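Local coordinates for protein PA0821 (Pseudomonas aeruginosa, PDB 7DRG) that probably serves as a type VI secretion immunity protein, protecting its own cell from a putative VRR-NUC nuclease effector, at residues Phe62-Arg67 / Ala170-Pro175; Leu165-Ala170 / Ala260-Gly265; Cys214-Ala217 / Glu221-Pro224. All coordinates share one frame; numbering follows the deposited sequence.

Contact 1 (Phe62-Arg67 / Ala170-Pro175); sequences FDEFER and ARRLEP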
loop_
_atom_site.group_PDB
_atom_site.type_symbol
_atom_site.label_atom_id
_atom_site.label_comp_id
_atom_site.label_asym_id
_atom_site.label_seq_id
_atom_site.Cartn_x
_atom_site.Cartn_y
_atom_site.Cartn_z
ATOM N N PHE B 62 -35.743 1.808 -3.273
ATOM C CA PHE B 62 -35.376 3.034 -2.582
ATOM C C PHE B 62 -36.240 3.261 -1.348
ATOM O O PHE B 62 -35.736 3.732 -0.321
ATOM C CB PHE B 62 -35.452 4.236 -3.525
ATOM C CG PHE B 62 -34.942 5.506 -2.904
ATOM C CD1 PHE B 62 -33.617 5.602 -2.507
ATOM C CD2 PHE B 62 -35.777 6.592 -2.700
ATOM C CE1 PHE B 62 -33.127 6.753 -1.920
ATOM C CE2 PHE B 62 -35.283 7.756 -2.114
ATOM C CZ PHE B 62 -33.957 7.831 -1.730
ATOM N N ASP B 63 -37.540 2.939 -1.417
ATOM C CA ASP B 63 -38.386 3.067 -0.230
ATOM C C ASP B 63 -37.827 2.249 0.930
ATOM O O ASP B 63 -37.763 2.722 2.068
ATOM C CB ASP B 63 -39.812 2.610 -0.536
ATOM C CG ASP B 63 -40.598 3.597 -1.382
ATOM O OD1 ASP B 63 -40.205 4.781 -1.477
ATOM O OD2 ASP B 63 -41.641 3.174 -1.933
ATOM N N GLU B 64 -37.431 1.006 0.645
ATOM C CA GLU B 64 -36.838 0.127 1.652
ATOM C C GLU B 64 -35.553 0.715 2.220
ATOM O O GLU B 64 -35.316 0.682 3.435
ATOM C CB GLU B 64 -36.541 -1.229 1.030
ATOM C CG GLU B 64 -37.580 -2.270 1.197
ATOM C CD GLU B 64 -37.003 -3.641 0.930
ATOM O OE1 GLU B 64 -36.880 -4.006 -0.256
ATOM O OE2 GLU B 64 -36.649 -4.335 1.909
ATOM N N PHE B 65 -34.693 1.225 1.340
ATOM C CA PHE B 65 -33.422 1.794 1.768
ATOM C C PHE B 65 -33.637 3.078 2.556
ATOM O O PHE B 65 -32.991 3.305 3.587
ATOM C CB PHE B 65 -32.551 2.042 0.538
ATOM C CG PHE B 65 -31.266 2.753 0.826
ATOM C CD1 PHE B 65 -30.173 2.058 1.315
ATOM C CD2 PHE B 65 -31.146 4.117 0.590
ATOM C CE1 PHE B 65 -28.976 2.714 1.566
ATOM C CE2 PHE B 65 -29.945 4.775 0.837
ATOM C CZ PHE B 65 -28.871 4.066 1.332
ATOM N N GLU B 66 -34.559 3.918 2.090
ATOM C CA GLU B 66 -34.763 5.224 2.704
ATOM C C GLU B 66 -35.330 5.101 4.111
ATOM O O GLU B 66 -35.102 5.989 4.942
ATOM C CB GLU B 66 -35.674 6.074 1.815
ATOM C CG GLU B 66 -35.682 7.548 2.136
ATOM C CD GLU B 66 -36.500 8.357 1.143
ATOM O OE1 GLU B 66 -37.624 7.921 0.804
ATOM O OE2 GLU B 66 -36.019 9.426 0.702
ATOM N N ARG B 67 -36.069 4.021 4.404
ATOM C CA ARG B 67 -36.534 3.822 5.774
ATOM C C ARG B 67 -35.365 3.782 6.747
ATOM O O ARG B 67 -35.477 4.274 7.877
ATOM C CB ARG B 67 -37.361 2.540 5.886
ATOM C CG ARG B 67 -37.998 2.363 7.259
ATOM C CD ARG B 67 -38.782 1.061 7.378
ATOM N NE ARG B 67 -37.927 -0.108 7.190
ATOM C CZ ARG B 67 -37.162 -0.638 8.138
ATOM N NH1 ARG B 67 -37.142 -0.107 9.355
ATOM N NH2 ARG B 67 -36.414 -1.699 7.867
ATOM N N ALA B 170 -32.433 -8.076 -5.072
ATOM C CA ALA B 170 -32.197 -9.117 -6.065
ATOM C C ALA B 170 -33.511 -9.724 -6.522
ATOM O O ALA B 170 -33.711 -9.981 -7.716
ATOM C CB ALA B 170 -31.289 -10.199 -5.481
ATOM N N ARG B 171 -34.416 -9.950 -5.574
ATOM C CA ARG B 171 -35.705 -10.555 -5.877
ATOM C C ARG B 171 -36.505 -9.708 -6.864
ATOM O O ARG B 171 -37.153 -10.249 -7.769
ATOM C CB ARG B 171 -36.467 -10.757 -4.570
ATOM C CG ARG B 171 -37.697 -11.614 -4.649
ATOM C CD ARG B 171 -37.814 -12.426 -3.367
ATOM N NE ARG B 171 -37.517 -11.636 -2.170
ATOM C CZ ARG B 171 -37.088 -12.159 -1.026
ATOM N NH1 ARG B 171 -36.893 -13.470 -0.930
ATOM N NH2 ARG B 171 -36.843 -11.378 0.021
ATOM N N ARG B 172 -36.446 -8.387 -6.731
ATOM C CA ARG B 172 -37.246 -7.521 -7.630
ATOM C C ARG B 172 -36.551 -7.227 -8.958
ATOM O O ARG B 172 -37.259 -7.002 -9.902
ATOM C CB ARG B 172 -37.426 -6.084 -7.138
ATOM C CG ARG B 172 -37.577 -5.874 -5.658
ATOM C CD ARG B 172 -38.290 -4.587 -5.358
ATOM N NE ARG B 172 -38.908 -4.756 -4.074
ATOM C CZ ARG B 172 -38.312 -4.498 -2.935
ATOM N NH1 ARG B 172 -37.090 -4.021 -2.931
ATOM N NH2 ARG B 172 -38.930 -4.706 -1.799
ATOM N N LEU B 173 -35.221 -7.179 -8.989
ATOM C CA LEU B 173 -34.543 -6.733 -10.193
ATOM C C LEU B 173 -34.061 -7.881 -11.063
ATOM O O LEU B 173 -33.668 -7.634 -12.213
ATOM C CB LEU B 173 -33.348 -5.837 -9.825
ATOM C CG LEU B 173 -33.715 -4.568 -9.048
ATOM C CD1 LEU B 173 -32.459 -3.814 -8.628
ATOM C CD2 LEU B 173 -34.620 -3.668 -9.884
ATOM N N GLU B 174 -34.085 -9.114 -10.549
ATOM C CA GLU B 174 -33.573 -10.308 -11.219
ATOM C C GLU B 174 -32.244 -10.013 -11.928
ATOM O O GLU B 174 -32.154 -10.101 -13.154
ATOM C CB GLU B 174 -34.601 -10.882 -12.189
ATOM C CG GLU B 174 -35.928 -11.196 -11.487
ATOM C CD GLU B 174 -36.708 -12.324 -12.140
ATOM O OE1 GLU B 174 -36.989 -12.228 -13.354
ATOM O OE2 GLU B 174 -37.040 -13.306 -11.430
ATOM N N PRO B 175 -31.203 -9.667 -11.173
ATOM C CA PRO B 175 -29.957 -9.188 -11.781
ATOM C C PRO B 175 -29.210 -10.291 -12.508
ATOM O O PRO B 175 -29.423 -11.486 -12.285
ATOM C CB PRO B 175 -29.143 -8.684 -10.580
ATOM C CG PRO B 175 -30.129 -8.588 -9.439
ATOM C CD PRO B 175 -31.134 -9.659 -9.702
#
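E64 and R172 make the whole of this contact, a salt bridge that joins helix 52-69 to the last turn of helix 161-173. The two side chains approach from opposite directions and meet through a single carboxylate oxygen. R172 presents both terminal nitrogens end-on, and each donates to the same acceptor: R172 NH1 lies 2.7 Å from E64 OE1, and R172 NH2 is equally far from that oxygen at 2.7 Å. OE1 sits at the edge of the guanidinium, almost exactly in its plane, whereas the carboxylate is turned nearly perpendicular to that plane, by 88°. NH1 arrives close to the line of the C-O bond, while NH2 comes in from above the carboxylate, 52° out of its plane. Because one oxygen has to serve two diverging donors, neither bond is straight, and the N-H...O angles are close to 140°. The reach of R172 comes from a chain extended from CG to NE, which carries the guanidinium across to the neighbouring helix, where the side chain also lies against S57, Q60 and C61. E64 in turn packs against L165 and F169, so the side chains around the bridge come from the same two helices. Its other oxygen, OE2, comes close to D168, a crowding of acids that the nearby arginine would be expected to ease. Both residues are partly exposed. This is an interhelical salt bridge at the surface of this probable immunity protein, between two neighbouring helices, of which 161-173 also touches strands 233-237 and 259-264.

Contact 2 (Leu165-Ala170 / Ala260-Gly265); sequences LFIDFA and AFYRYG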
loop_
_atom_site.group_PDB
_atom_site.type_symbol
_atom_site.label_atom_id
_atom_site.label_comp_id
_atom_site.label_asym_id
_atom_site.label_seq_id
_atom_site.Cartn_x
_atom_site.Cartn_y
_atom_site.Cartn_z
ATOM N N LEU B 165 -31.861 -6.154 2.574
ATOM C CA LEU B 165 -31.986 -5.287 1.403
ATOM C C LEU B 165 -31.422 -5.963 0.163
ATOM O O LEU B 165 -32.039 -5.933 -0.908
ATOM C CB LEU B 165 -31.275 -3.949 1.638
ATOM C CG LEU B 165 -31.800 -3.006 2.714
ATOM C CD1 LEU B 165 -30.902 -1.771 2.781
ATOM C CD2 LEU B 165 -33.251 -2.613 2.447
ATOM N N PHE B 166 -30.230 -6.562 0.283
ATOM C CA PHE B 166 -29.591 -7.161 -0.885
ATOM C C PHE B 166 -30.456 -8.268 -1.477
ATOM O O PHE B 166 -30.633 -8.343 -2.700
ATOM C CB PHE B 166 -28.197 -7.683 -0.513
ATOM C CG PHE B 166 -27.341 -8.013 -1.697
ATOM C CD1 PHE B 166 -26.629 -7.017 -2.346
ATOM C CD2 PHE B 166 -27.243 -9.315 -2.165
ATOM C CE1 PHE B 166 -25.844 -7.321 -3.445
ATOM C CE2 PHE B 166 -26.459 -9.618 -3.258
ATOM C CZ PHE B 166 -25.753 -8.616 -3.896
ATOM N N ILE B 167 -31.027 -9.118 -0.623
ATOM C CA ILE B 167 -31.905 -10.177 -1.110
ATOM C C ILE B 167 -33.193 -9.592 -1.681
ATOM O O ILE B 167 -33.657 -10.009 -2.747
ATOM C CB ILE B 167 -32.193 -11.186 0.014
ATOM C CG1 ILE B 167 -30.891 -11.728 0.613
ATOM C CG2 ILE B 167 -33.081 -12.307 -0.507
ATOM C CD1 ILE B 167 -29.920 -12.267 -0.400
ATOM N N ASP B 168 -33.801 -8.635 -0.974
ATOM C CA ASP B 168 -35.034 -8.022 -1.461
ATOM C C ASP B 168 -34.822 -7.363 -2.814
ATOM O O ASP B 168 -35.675 -7.472 -3.705
ATOM C CB ASP B 168 -35.557 -6.993 -0.459
ATOM C CG ASP B 168 -36.228 -7.637 0.754
ATOM O OD1 ASP B 168 -36.332 -8.874 0.793
ATOM O OD2 ASP B 168 -36.638 -6.902 1.679
ATOM N N PHE B 169 -33.686 -6.679 -2.990
ATOM C CA PHE B 169 -33.431 -6.003 -4.260
ATOM C C PHE B 169 -33.184 -7.015 -5.372
ATOM O O PHE B 169 -33.651 -6.834 -6.503
ATOM C CB PHE B 169 -32.214 -5.064 -4.154
ATOM C CG PHE B 169 -32.375 -3.906 -3.195
ATOM C CD1 PHE B 169 -33.537 -3.698 -2.478
ATOM C CD2 PHE B 169 -31.324 -3.004 -3.033
ATOM C CE1 PHE B 169 -33.656 -2.636 -1.604
ATOM C CE2 PHE B 169 -31.436 -1.937 -2.161
ATOM C CZ PHE B 169 -32.598 -1.744 -1.452
ATOM N N ALA B 170 -32.433 -8.076 -5.072
ATOM C CA ALA B 170 -32.197 -9.117 -6.065
ATOM C C ALA B 170 -33.511 -9.724 -6.522
ATOM O O ALA B 170 -33.711 -9.981 -7.716
ATOM C CB ALA B 170 -31.289 -10.199 -5.481
ATOM N N ALA B 260 -24.233 -19.715 3.309
ATOM C CA ALA B 260 -25.681 -19.747 3.195
ATOM C C ALA B 260 -26.078 -19.434 1.761
ATOM O O ALA B 260 -25.369 -18.722 1.042
ATOM C CB ALA B 260 -26.347 -18.746 4.149
ATOM N N PHE B 261 -27.220 -19.976 1.351
ATOM C CA PHE B 261 -27.722 -19.816 -0.003
ATOM C C PHE B 261 -29.138 -19.275 0.054
ATOM O O PHE B 261 -29.991 -19.817 0.764
ATOM C CB PHE B 261 -27.674 -21.141 -0.769
ATOM C CG PHE B 261 -26.298 -21.721 -0.849
ATOM C CD1 PHE B 261 -25.785 -22.460 0.203
ATOM C CD2 PHE B 261 -25.499 -21.496 -1.957
ATOM C CE1 PHE B 261 -24.504 -22.975 0.143
ATOM C CE2 PHE B 261 -24.224 -22.016 -2.027
ATOM C CZ PHE B 261 -23.724 -22.755 -0.974
ATOM N N TYR B 262 -29.370 -18.188 -0.669
ATOM C CA TYR B 262 -30.679 -17.561 -0.749
ATOM C C TYR B 262 -31.163 -17.675 -2.183
ATOM O O TYR B 262 -30.669 -16.979 -3.079
ATOM C CB TYR B 262 -30.625 -16.106 -0.285
ATOM C CG TYR B 262 -30.083 -15.954 1.115
ATOM C CD1 TYR B 262 -30.883 -16.206 2.227
ATOM C CD2 TYR B 262 -28.761 -15.581 1.327
ATOM C CE1 TYR B 262 -30.383 -16.079 3.504
ATOM C CE2 TYR B 262 -28.253 -15.445 2.603
ATOM C CZ TYR B 262 -29.063 -15.694 3.687
ATOM O OH TYR B 262 -28.552 -15.561 4.959
ATOM N N ARG B 263 -32.136 -18.551 -2.394
ATOM C CA ARG B 263 -32.804 -18.642 -3.683
ATOM C C ARG B 263 -33.882 -17.574 -3.720
ATOM O O ARG B 263 -34.928 -17.700 -3.083
ATOM C CB ARG B 263 -33.378 -20.039 -3.903
ATOM C CG ARG B 263 -32.465 -20.924 -4.737
ATOM C CD ARG B 263 -33.036 -22.320 -4.988
ATOM N NE ARG B 263 -34.325 -22.283 -5.666
ATOM C CZ ARG B 263 -35.429 -22.849 -5.194
ATOM N NH1 ARG B 263 -35.399 -23.512 -4.043
ATOM N NH2 ARG B 263 -36.561 -22.761 -5.880
ATOM N N TYR B 264 -33.596 -16.489 -4.413
ATOM C CA TYR B 264 -34.635 -15.613 -4.903
ATOM C C TYR B 264 -35.088 -16.225 -6.233
ATOM O O TYR B 264 -34.682 -17.336 -6.587
ATOM C CB TYR B 264 -34.112 -14.176 -4.975
ATOM C CG TYR B 264 -33.064 -13.989 -6.030
ATOM C CD1 TYR B 264 -31.725 -14.267 -5.776
ATOM C CD2 TYR B 264 -33.421 -13.560 -7.298
ATOM C CE1 TYR B 264 -30.785 -14.117 -6.757
ATOM C CE2 TYR B 264 -32.497 -13.411 -8.281
ATOM C CZ TYR B 264 -31.174 -13.681 -8.009
ATOM O OH TYR B 264 -30.258 -13.527 -9.010
ATOM N N GLY B 265 -35.932 -15.531 -6.979
ATOM C CA GLY B 265 -36.538 -16.089 -8.175
ATOM C C GLY B 265 -35.678 -16.850 -9.169
ATOM O O GLY B 265 -35.770 -18.078 -9.257
#
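Buried helix-on-strand packing joins helix 161-173 to strand 259-264, with two side chains on each side: I167 and A170, one turn apart on the helix, meet Y262 and Y264, which alternate along the strand and point to the same side of it. The backbones come nearest where A170 faces Y264, with CA atoms 7.0 Å apart. There the small methyl group lies over the middle of the tyrosine ring: A170 CB is 4.0 Å from the Y264 ring centroid and only 7° off the ring normal, a well-centred CH-pi contact. The ring is brought under the methyl by the first torsion of Y264, chi1 68°, which sets CG between the backbone N and the carbonyl carbon. The carbonyl of the same alanine also touches the ring, A170 O lying 3.6 Å from Y264 CD2. Strand 259-264 runs antiparallel to strand 267-272, and V269 of that partner strand touches F166, I167 and Y264, so the helix rests on both strands of the pair. Further toward the start of strand 259-264, I167 crosses Y262 at about a right angle. I167 CD1, the end of the longer branch, lies 3.9 Å from Y262 CB and approaches the tyrosine ring obliquely near its CG and CD2. The phenol end of Y262 is occupied elsewhere: OH bonds to Q271 OE1 and to the backbone N of L358, tying the hydroxyl to strand 267-272 and to the C-terminal segment. A170 also touches L235 of strand 233-237.

Contact 3 (Cys214-Ala217 / Glu221-Pro224); sequences CLLA and EFKP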
loop_
_atom_site.group_PDB
_atom_site.type_symbol
_atom_site.label_atom_id
_atom_site.label_comp_id
_atom_site.label_asym_id
_atom_site.label_seq_id
_atom_site.Cartn_x
_atom_site.Cartn_y
_atom_site.Cartn_z
ATOM N N CYS B 214 -20.642 1.100 -12.892
ATOM C CA CYS B 214 -21.327 1.690 -14.038
ATOM C C CYS B 214 -20.382 1.961 -15.206
ATOM O O CYS B 214 -20.846 2.038 -16.349
ATOM C CB CYS B 214 -22.060 2.968 -13.624
ATOM S SG CYS B 214 -21.022 4.330 -13.109
ATOM N N LEU B 215 -19.075 2.095 -14.956
ATOM C CA LEU B 215 -18.112 2.184 -16.052
ATOM C C LEU B 215 -17.782 0.813 -16.626
ATOM O O LEU B 215 -17.466 0.704 -17.816
ATOM C CB LEU B 215 -16.812 2.851 -15.591
ATOM C CG LEU B 215 -16.843 4.257 -14.997
ATOM C CD1 LEU B 215 -15.424 4.798 -14.853
ATOM C CD2 LEU B 215 -17.697 5.181 -15.840
ATOM N N LEU B 216 -17.832 -0.235 -15.800
ATOM C CA LEU B 216 -17.529 -1.583 -16.265
ATOM C C LEU B 216 -18.670 -2.184 -17.077
ATOM O O LEU B 216 -18.422 -2.970 -18.002
ATOM C CB LEU B 216 -17.224 -2.491 -15.065
ATOM C CG LEU B 216 -16.005 -2.151 -14.199
ATOM C CD1 LEU B 216 -15.956 -3.023 -12.950
ATOM C CD2 LEU B 216 -14.725 -2.306 -15.013
ATOM N N ALA B 217 -19.911 -1.790 -16.770
ATOM C CA ALA B 217 -21.086 -2.591 -17.114
ATOM C C ALA B 217 -21.213 -2.864 -18.611
ATOM O O ALA B 217 -21.651 -3.950 -19.010
ATOM C CB ALA B 217 -22.344 -1.895 -16.596
ATOM N N GLU B 221 -15.338 -6.016 -22.514
ATOM C CA GLU B 221 -14.827 -7.049 -21.625
ATOM C C GLU B 221 -15.919 -7.684 -20.777
ATOM O O GLU B 221 -15.752 -8.821 -20.322
ATOM C CB GLU B 221 -13.726 -6.471 -20.730
ATOM C CG GLU B 221 -12.417 -6.152 -21.452
ATOM C CD GLU B 221 -12.336 -4.724 -21.987
ATOM O OE1 GLU B 221 -13.384 -4.056 -22.125
ATOM O OE2 GLU B 221 -11.208 -4.267 -22.272
ATOM N N PHE B 222 -17.034 -6.992 -20.597
ATOM C CA PHE B 222 -18.104 -7.528 -19.722
ATOM C C PHE B 222 -19.093 -8.423 -20.481
ATOM O O PHE B 222 -19.927 -9.024 -19.841
ATOM C CB PHE B 222 -18.799 -6.372 -19.003
ATOM C CG PHE B 222 -18.727 -6.387 -17.499
ATOM C CD1 PHE B 222 -17.518 -6.387 -16.841
ATOM C CD2 PHE B 222 -19.880 -6.387 -16.747
ATOM C CE1 PHE B 222 -17.460 -6.388 -15.462
ATOM C CE2 PHE B 222 -19.820 -6.413 -15.367
ATOM C CZ PHE B 222 -18.608 -6.403 -14.728
ATOM N N LYS B 223 -18.965 -8.526 -21.802
ATOM C CA LYS B 223 -19.913 -9.322 -22.576
ATOM C C LYS B 223 -19.975 -10.795 -22.170
ATOM O O LYS B 223 -21.089 -11.349 -22.154
ATOM C CB LYS B 223 -19.585 -9.197 -24.070
ATOM C CG LYS B 223 -19.515 -7.768 -24.640
ATOM C CD LYS B 223 -20.808 -7.325 -25.323
ATOM C CE LYS B 223 -20.549 -6.166 -26.294
ATOM N NZ LYS B 223 -20.227 -4.881 -25.603
ATOM N N PRO B 224 -18.866 -11.490 -21.878
ATOM C CA PRO B 224 -18.977 -12.906 -21.505
ATOM C C PRO B 224 -19.886 -13.131 -20.301
ATOM O O PRO B 224 -20.069 -12.256 -19.451
ATOM C CB PRO B 224 -17.529 -13.301 -21.195
ATOM C CG PRO B 224 -16.713 -12.406 -22.037
ATOM C CD PRO B 224 -17.452 -11.090 -22.022
#
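With chi1 at -119°, partway between two staggered positions, and chi2 at 58°, F222 turns one face of its ring to the backbone carbonyl and the CB of L216. Two parts of L216 lie over this face of the ring. Its carbonyl stands near the root of the phenylalanine side chain, L216 O being 3.5 Å from F222 CG. Farther out, L216 CB lies 3.9 Å from F222 CE1 and makes a CH-pi contact over the face, 25° off the ring normal and displaced toward the rim. Next along the chain, A217 O comes to 3.7 Å from F222 CB and meets the ring obliquely. The contact closes a tight chain reversal: a few residues after helix 213-216, a short 3-10 segment brings F222 back against L216 and A217. L216 O is hydrogen-bonded inside this turn to T219 OG1, so the carbonyl over the ring already has a polar partner. The aromatic ring is part of a larger cluster, stacking with Y302 and meeting Y45 of strand 34-46 at an angle, while the backbone O of F222 is bound by the Y302 hydroxyl.

Overall arrangement
Contacts 1 and 2 are neighbours, their centres 10 Å apart, and both use helix 161-173, which lies between helix 52-69 on one flank and strand 259-264 on the other. Their segments alternate along the chain, tying an early helix and a late strand to one shared helix, and A170 belongs to both. Contact 3 is separate, centre to centre about 22 Å from contact 1 and about 23 Å from contact 2, with no touch; it lies in the chain between helix 161-173 and strand 259-264. All three belong to the region related to type VI immunity proteins for VRR-NUC effectors: contacts 1 and 2 join distant parts of the chain through one helix, while contact 3 shapes a local turn.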